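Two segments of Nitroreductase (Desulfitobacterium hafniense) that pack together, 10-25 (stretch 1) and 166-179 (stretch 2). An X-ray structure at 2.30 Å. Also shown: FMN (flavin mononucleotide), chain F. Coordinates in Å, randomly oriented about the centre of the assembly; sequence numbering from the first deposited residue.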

# COMPACT_ATOMS: atom_id res chain seq x y z
N ILE B 10 4.80 12.30 4.54
CA ILE B 10 3.49 11.66 4.44
C ILE B 10 2.43 12.75 4.27
O ILE B 10 1.57 12.61 3.41
CB ILE B 10 3.20 10.79 5.69
CG1 ILE B 10 4.08 9.54 5.66
CG2 ILE B 10 1.71 10.45 5.78
CD1 ILE B 10 4.33 8.89 7.03
N ALA B 11 2.54 13.84 5.04
CA ALA B 11 1.56 14.91 5.03
C ALA B 11 1.55 15.73 3.74
O ALA B 11 0.47 16.15 3.28
CB ALA B 11 1.74 15.87 6.23
N GLU B 12 2.73 15.99 3.19
CA GLU B 12 2.85 16.84 2.01
C GLU B 12 2.69 16.15 0.66
O GLU B 12 2.53 16.83 -0.34
CB GLU B 12 4.19 17.58 2.05
CG GLU B 12 5.42 16.73 1.68
CD GLU B 12 6.75 17.37 2.09
OE1 GLU B 12 6.75 18.54 2.53
OE2 GLU B 12 7.78 16.68 1.99
N ARG B 13 2.74 14.81 0.63
CA ARG B 13 2.63 14.05 -0.59
C ARG B 13 1.28 14.35 -1.19
O ARG B 13 0.28 14.27 -0.52
CB ARG B 13 2.74 12.57 -0.34
CG ARG B 13 2.56 11.70 -1.62
CD ARG B 13 1.71 10.43 -1.37
NE ARG B 13 0.46 10.85 -0.74
CZ ARG B 13 -0.58 11.39 -1.36
NH1 ARG B 13 -0.62 11.54 -2.68
NH2 ARG B 13 -1.63 11.75 -0.65
N TYR B 14 1.27 14.68 -2.47
CA TYR B 14 0.04 15.06 -3.16
C TYR B 14 0.09 14.44 -4.56
O TYR B 14 1.17 14.05 -5.04
CB TYR B 14 -0.04 16.60 -3.25
CG TYR B 14 0.95 17.23 -4.24
CD1 TYR B 14 2.25 17.53 -3.86
CD2 TYR B 14 0.57 17.52 -5.56
CE1 TYR B 14 3.16 18.08 -4.76
CE2 TYR B 14 1.48 18.08 -6.47
CZ TYR B 14 2.77 18.36 -6.06
OH TYR B 14 3.67 18.92 -6.94
N SER B 15 -1.07 14.37 -5.22
CA SER B 15 -1.14 13.84 -6.57
C SER B 15 -0.87 14.93 -7.60
O SER B 15 -1.66 15.84 -7.77
CB SER B 15 -2.51 13.22 -6.84
OG SER B 15 -2.64 12.00 -6.16
N CYS B 16 0.26 14.86 -8.27
CA CYS B 16 0.60 15.86 -9.29
C CYS B 16 -0.06 15.53 -10.63
O CYS B 16 0.02 14.38 -11.10
CB CYS B 16 2.12 15.95 -9.46
SG CYS B 16 2.68 17.06 -10.74
N ARG B 17 -0.71 16.52 -11.24
CA ARG B 17 -1.33 16.31 -12.55
C ARG B 17 -0.87 17.30 -13.64
O ARG B 17 -1.63 17.67 -14.53
CB ARG B 17 -2.85 16.32 -12.40
CG ARG B 17 -3.35 15.14 -11.64
CD ARG B 17 -4.86 15.04 -11.70
NE ARG B 17 -5.29 13.88 -10.92
CZ ARG B 17 -5.67 13.93 -9.65
NH1 ARG B 17 -5.74 15.10 -9.00
NH2 ARG B 17 -6.02 12.80 -9.03
N ASP B 18 0.39 17.70 -13.58
CA ASP B 18 0.93 18.64 -14.53
C ASP B 18 2.44 18.63 -14.31
O ASP B 18 2.96 19.28 -13.40
CB ASP B 18 0.33 20.02 -14.26
CG ASP B 18 0.83 21.07 -15.22
OD1 ASP B 18 1.43 20.72 -16.24
OD2 ASP B 18 0.59 22.27 -14.95
N PHE B 19 3.12 17.85 -15.13
CA PHE B 19 4.57 17.68 -15.04
C PHE B 19 5.35 18.43 -16.12
O PHE B 19 4.89 18.58 -17.23
CB PHE B 19 4.92 16.20 -15.20
CG PHE B 19 4.39 15.31 -14.09
CD1 PHE B 19 3.15 14.72 -14.17
CD2 PHE B 19 5.20 14.98 -13.00
CE1 PHE B 19 2.69 13.87 -13.17
CE2 PHE B 19 4.74 14.14 -12.00
CZ PHE B 19 3.50 13.58 -12.09
N LYS B 20 6.56 18.86 -15.76
CA LYS B 20 7.51 19.45 -16.69
C LYS B 20 8.10 18.27 -17.46
O LYS B 20 7.95 17.11 -17.02
CB LYS B 20 8.61 20.23 -15.93
CG LYS B 20 8.07 21.43 -15.11
CD LYS B 20 9.07 21.99 -14.06
CE LYS B 20 9.90 23.14 -14.56
NZ LYS B 20 9.09 24.39 -14.79
N ASN B 21 8.74 18.52 -18.59
CA ASN B 21 9.31 17.42 -19.38
C ASN B 21 10.68 16.93 -18.86
O ASN B 21 11.18 15.89 -19.31
CB ASN B 21 9.34 17.74 -20.90
CG ASN B 21 10.26 18.91 -21.26
OD1 ASN B 21 10.77 19.61 -20.39
ND2 ASN B 21 10.47 19.12 -22.56
N GLU B 22 11.25 17.64 -17.89
CA GLU B 22 12.54 17.30 -17.32
C GLU B 22 12.56 15.93 -16.62
O GLU B 22 11.78 15.68 -15.70
CB GLU B 22 12.97 18.37 -16.32
CG GLU B 22 14.41 18.22 -15.80
CD GLU B 22 14.77 19.27 -14.76
OE1 GLU B 22 13.84 19.80 -14.08
OE2 GLU B 22 15.97 19.56 -14.61
N MSE B 23 13.48 15.09 -17.07
CA MSE B 23 13.67 13.75 -16.56
C MSE B 23 14.39 13.79 -15.21
O MSE B 23 15.40 14.51 -15.06
CB MSE B 23 14.54 12.96 -17.56
CG MSE B 23 14.79 11.48 -17.23
SE MSE B 23 13.16 10.41 -17.39
CE MSE B 23 12.90 10.39 -19.32
N PRO B 24 13.87 13.06 -14.21
CA PRO B 24 14.61 12.93 -12.96
C PRO B 24 15.92 12.19 -13.23
O PRO B 24 15.98 11.38 -14.14
CB PRO B 24 13.70 12.09 -12.07
CG PRO B 24 12.35 12.26 -12.65
CD PRO B 24 12.53 12.47 -14.12
N SER B 25 16.95 12.49 -12.47
CA SER B 25 18.25 11.83 -12.67
C SER B 25 18.19 10.33 -12.33
O SER B 25 17.34 9.89 -11.56
CB SER B 25 19.33 12.53 -11.82
OG SER B 25 19.06 12.45 -10.42
N VAL B 166 3.20 4.45 -10.90
CA VAL B 166 3.42 5.74 -10.26
C VAL B 166 4.15 6.60 -11.24
O VAL B 166 5.23 6.25 -11.64
CB VAL B 166 4.27 5.66 -9.00
CG1 VAL B 166 4.35 7.05 -8.37
CG2 VAL B 166 3.69 4.63 -8.01
N LEU B 167 3.57 7.74 -11.61
CA LEU B 167 4.20 8.65 -12.56
C LEU B 167 5.17 9.53 -11.78
O LEU B 167 4.89 9.87 -10.62
CB LEU B 167 3.18 9.50 -13.31
CG LEU B 167 1.97 8.77 -13.89
CD1 LEU B 167 0.98 9.79 -14.43
CD2 LEU B 167 2.41 7.75 -14.98
N LEU B 168 6.29 9.91 -12.41
CA LEU B 168 7.32 10.67 -11.75
C LEU B 168 7.86 11.81 -12.60
O LEU B 168 8.00 11.68 -13.81
CB LEU B 168 8.48 9.76 -11.38
CG LEU B 168 8.23 8.49 -10.54
CD1 LEU B 168 9.50 7.69 -10.43
CD2 LEU B 168 7.65 8.79 -9.15
N GLY B 169 8.17 12.93 -11.95
CA GLY B 169 8.78 14.07 -12.63
C GLY B 169 8.86 15.26 -11.71
O GLY B 169 8.85 15.11 -10.50
N HIS B 170 8.98 16.44 -12.29
CA HIS B 170 8.97 17.70 -11.55
C HIS B 170 7.64 18.39 -11.81
O HIS B 170 7.18 18.42 -12.95
CB HIS B 170 10.14 18.59 -11.96
CG HIS B 170 11.46 18.07 -11.50
ND1 HIS B 170 11.90 18.22 -10.20
CD2 HIS B 170 12.42 17.39 -12.16
CE1 HIS B 170 13.08 17.65 -10.08
NE2 HIS B 170 13.42 17.13 -11.25
N ALA B 171 7.02 18.91 -10.75
CA ALA B 171 5.72 19.60 -10.89
C ALA B 171 5.83 20.91 -11.66
O ALA B 171 6.71 21.73 -11.39
CB ALA B 171 5.08 19.89 -9.51
N ASN B 172 4.96 21.06 -12.66
CA ASN B 172 4.85 22.31 -13.37
C ASN B 172 3.88 23.12 -12.53
O ASN B 172 4.15 24.28 -12.24
CB ASN B 172 4.31 22.10 -14.78
CG ASN B 172 4.30 23.37 -15.60
OD1 ASN B 172 5.17 24.23 -15.46
ND2 ASN B 172 3.32 23.49 -16.48
N THR B 173 2.77 22.50 -12.14
CA THR B 173 1.78 23.14 -11.27
C THR B 173 1.45 22.21 -10.08
O THR B 173 1.39 21.00 -10.20
CB THR B 173 0.48 23.59 -12.02
OG1 THR B 173 -0.35 22.47 -12.32
CG2 THR B 173 0.82 24.34 -13.33
N THR B 174 1.27 22.85 -8.94
CA THR B 174 1.01 22.20 -7.66
C THR B 174 -0.49 21.94 -7.33
O THR B 174 -1.41 22.36 -8.06
CB THR B 174 1.67 23.09 -6.56
OG1 THR B 174 2.96 22.53 -6.25
CG2 THR B 174 0.82 23.23 -5.30
N LYS B 175 -0.70 21.17 -6.27
CA LYS B 175 -2.03 20.89 -5.73
C LYS B 175 -1.90 20.52 -4.24
O LYS B 175 -0.95 19.85 -3.85
CB LYS B 175 -2.68 19.76 -6.51
CG LYS B 175 -3.79 19.04 -5.80
CD LYS B 175 -4.22 17.80 -6.53
CE LYS B 175 -5.27 17.05 -5.73
NZ LYS B 175 -4.83 16.65 -4.37
N PRO B 176 -2.83 20.99 -3.39
CA PRO B 176 -2.69 20.53 -2.02
C PRO B 176 -3.11 19.08 -1.91
O PRO B 176 -3.91 18.60 -2.71
CB PRO B 176 -3.68 21.40 -1.23
CG PRO B 176 -4.06 22.51 -2.14
CD PRO B 176 -3.81 22.08 -3.53
N PRO B 177 -2.57 18.36 -0.94
CA PRO B 177 -3.07 17.00 -0.80
C PRO B 177 -4.51 17.01 -0.28
O PRO B 177 -4.98 18.03 0.18
CB PRO B 177 -2.12 16.37 0.23
CG PRO B 177 -1.36 17.50 0.83
CD PRO B 177 -1.41 18.66 -0.09
N HIS B 178 -5.19 15.88 -0.37
CA HIS B 178 -6.54 15.74 0.16
C HIS B 178 -6.50 16.06 1.65
O HIS B 178 -5.50 15.77 2.34
CB HIS B 178 -7.05 14.31 -0.08
CG HIS B 178 -6.40 13.28 0.79
ND1 HIS B 178 -5.15 12.76 0.52
CD2 HIS B 178 -6.82 12.67 1.92
CE1 HIS B 178 -4.84 11.87 1.44
NE2 HIS B 178 -5.83 11.80 2.31
N VAL B 179 -7.57 16.65 2.15
CA VAL B 179 -7.65 16.98 3.57
C VAL B 179 -7.82 15.68 4.33
O VAL B 179 -8.67 14.85 3.97
CB VAL B 179 -8.93 17.77 3.94
CG1 VAL B 179 -8.65 18.77 5.08
CG2 VAL B 179 -9.48 18.45 2.75
N1 FMN F . -5.39 10.05 -10.20
C2 FMN F . -5.45 10.28 -11.56
O2 FMN F . -5.49 11.41 -12.03
N3 FMN F . -5.47 9.21 -12.42
C4 FMN F . -5.44 7.92 -11.96
O4 FMN F . -5.47 7.02 -12.78
C4A FMN F . -5.38 7.69 -10.58
N5 FMN F . -5.34 6.43 -10.07
C5A FMN F . -5.01 6.22 -8.75
C6 FMN F . -4.72 4.93 -8.31
C7 FMN F . -4.38 4.68 -6.99
C7M FMN F . -4.07 3.30 -6.57
C8 FMN F . -4.34 5.74 -6.10
C8M FMN F . -3.99 5.55 -4.67
C9 FMN F . -4.63 7.04 -6.53
C9A FMN F . -4.97 7.29 -7.87
N10 FMN F . -5.28 8.56 -8.34
C10 FMN F . -5.35 8.77 -9.70
C1' FMN F . -4.93 9.73 -7.48
C2' FMN F . -6.07 10.02 -6.52
O2' FMN F . -7.08 10.71 -7.22
C3' FMN F . -5.54 10.82 -5.33
O3' FMN F . -4.57 10.09 -4.61
C4' FMN F . -6.68 11.17 -4.39
O4' FMN F . -7.55 11.99 -5.10
C5' FMN F . -6.20 11.88 -3.12
O5' FMN F . -5.49 13.06 -3.47
P FMN F . -3.94 13.23 -3.10
O1P FMN F . -3.47 14.49 -3.77
O2P FMN F . -3.08 12.06 -3.61
O3P FMN F . -3.91 13.36 -1.62
O HOH W 1 -0.62 19.29 -10.00
O HOH W 2 9.26 16.18 -15.02

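The contact is built mostly from loop against loop, and its order comes from backbone polar groups that find partners across the gap. F19 and A171 form a single beta bridge: K20 N donates to H170 O at 2.9 Å, and N172 N donates to D18 O at 2.8 Å, both nearly straight. D18 O also takes a weak bond from T173 N at 3.5 Å, so one carbonyl serves two successive amides where stretch 2 turns.

Water 2 accepts from H170 N at 2.8 Å and donates to K20 O at 2.6 Å and E22 O at 2.7 Å, tying one amide to two carbonyls. Water 1 does similar work further along, accepting from R17 N at 3.0 Å and donating to T173 O at 2.6 Å.

D18 points toward the other stretch, and its carboxylate suits a place rich in donors: T173 OG1 donates to D18 OD2 at 2.8 Å, and N172 ND2 gives D18 OD1 a weak bond at 3.4 Å. The exact position of OD2 is less certain, because it sits too close to a neighbour in the model.

Apolar contacts flank these bonds. Y14, chi1 p, lays its CB against the P177 ring (CB to CD, 4.0 Å), while A171 CB meets the edge of the Y14 ring, 3.1 Å from Y14 OH. A171 CB also touches C16 SG at 3.9 Å. The buried F19 ring runs beside the strand, its CZ 4.3 Å from L167 CB and its CE2 3.6 Å from G169 N. Glycine suits this place: an ideal CB on G169 would lie 3.0 Å from F19 CD2, a clash.

The third partner is FMN, whose phosphate draws donors from both stretches. R13 begins pointing away, but its end comes round: NH1 donates to O2P at 2.7 Å and NH2 to O3P at 3.0 Å. S15 N donates to O1P at 2.8 Å and S15 OG to O2P at 2.6 Å. From stretch 2, K175 NZ reaches O1P at 2.6 Å while also donating to P176 O at 2.7 Å, and H178 supplies O3P with both its backbone N, at 3.1 Å, and ND1, at 2.5 Å. All three terminal phosphate oxygens are thus satisfied. At the flavin, R17 NE donates to O2 at 2.7 Å and NH2 to N1 at 3.1 Å.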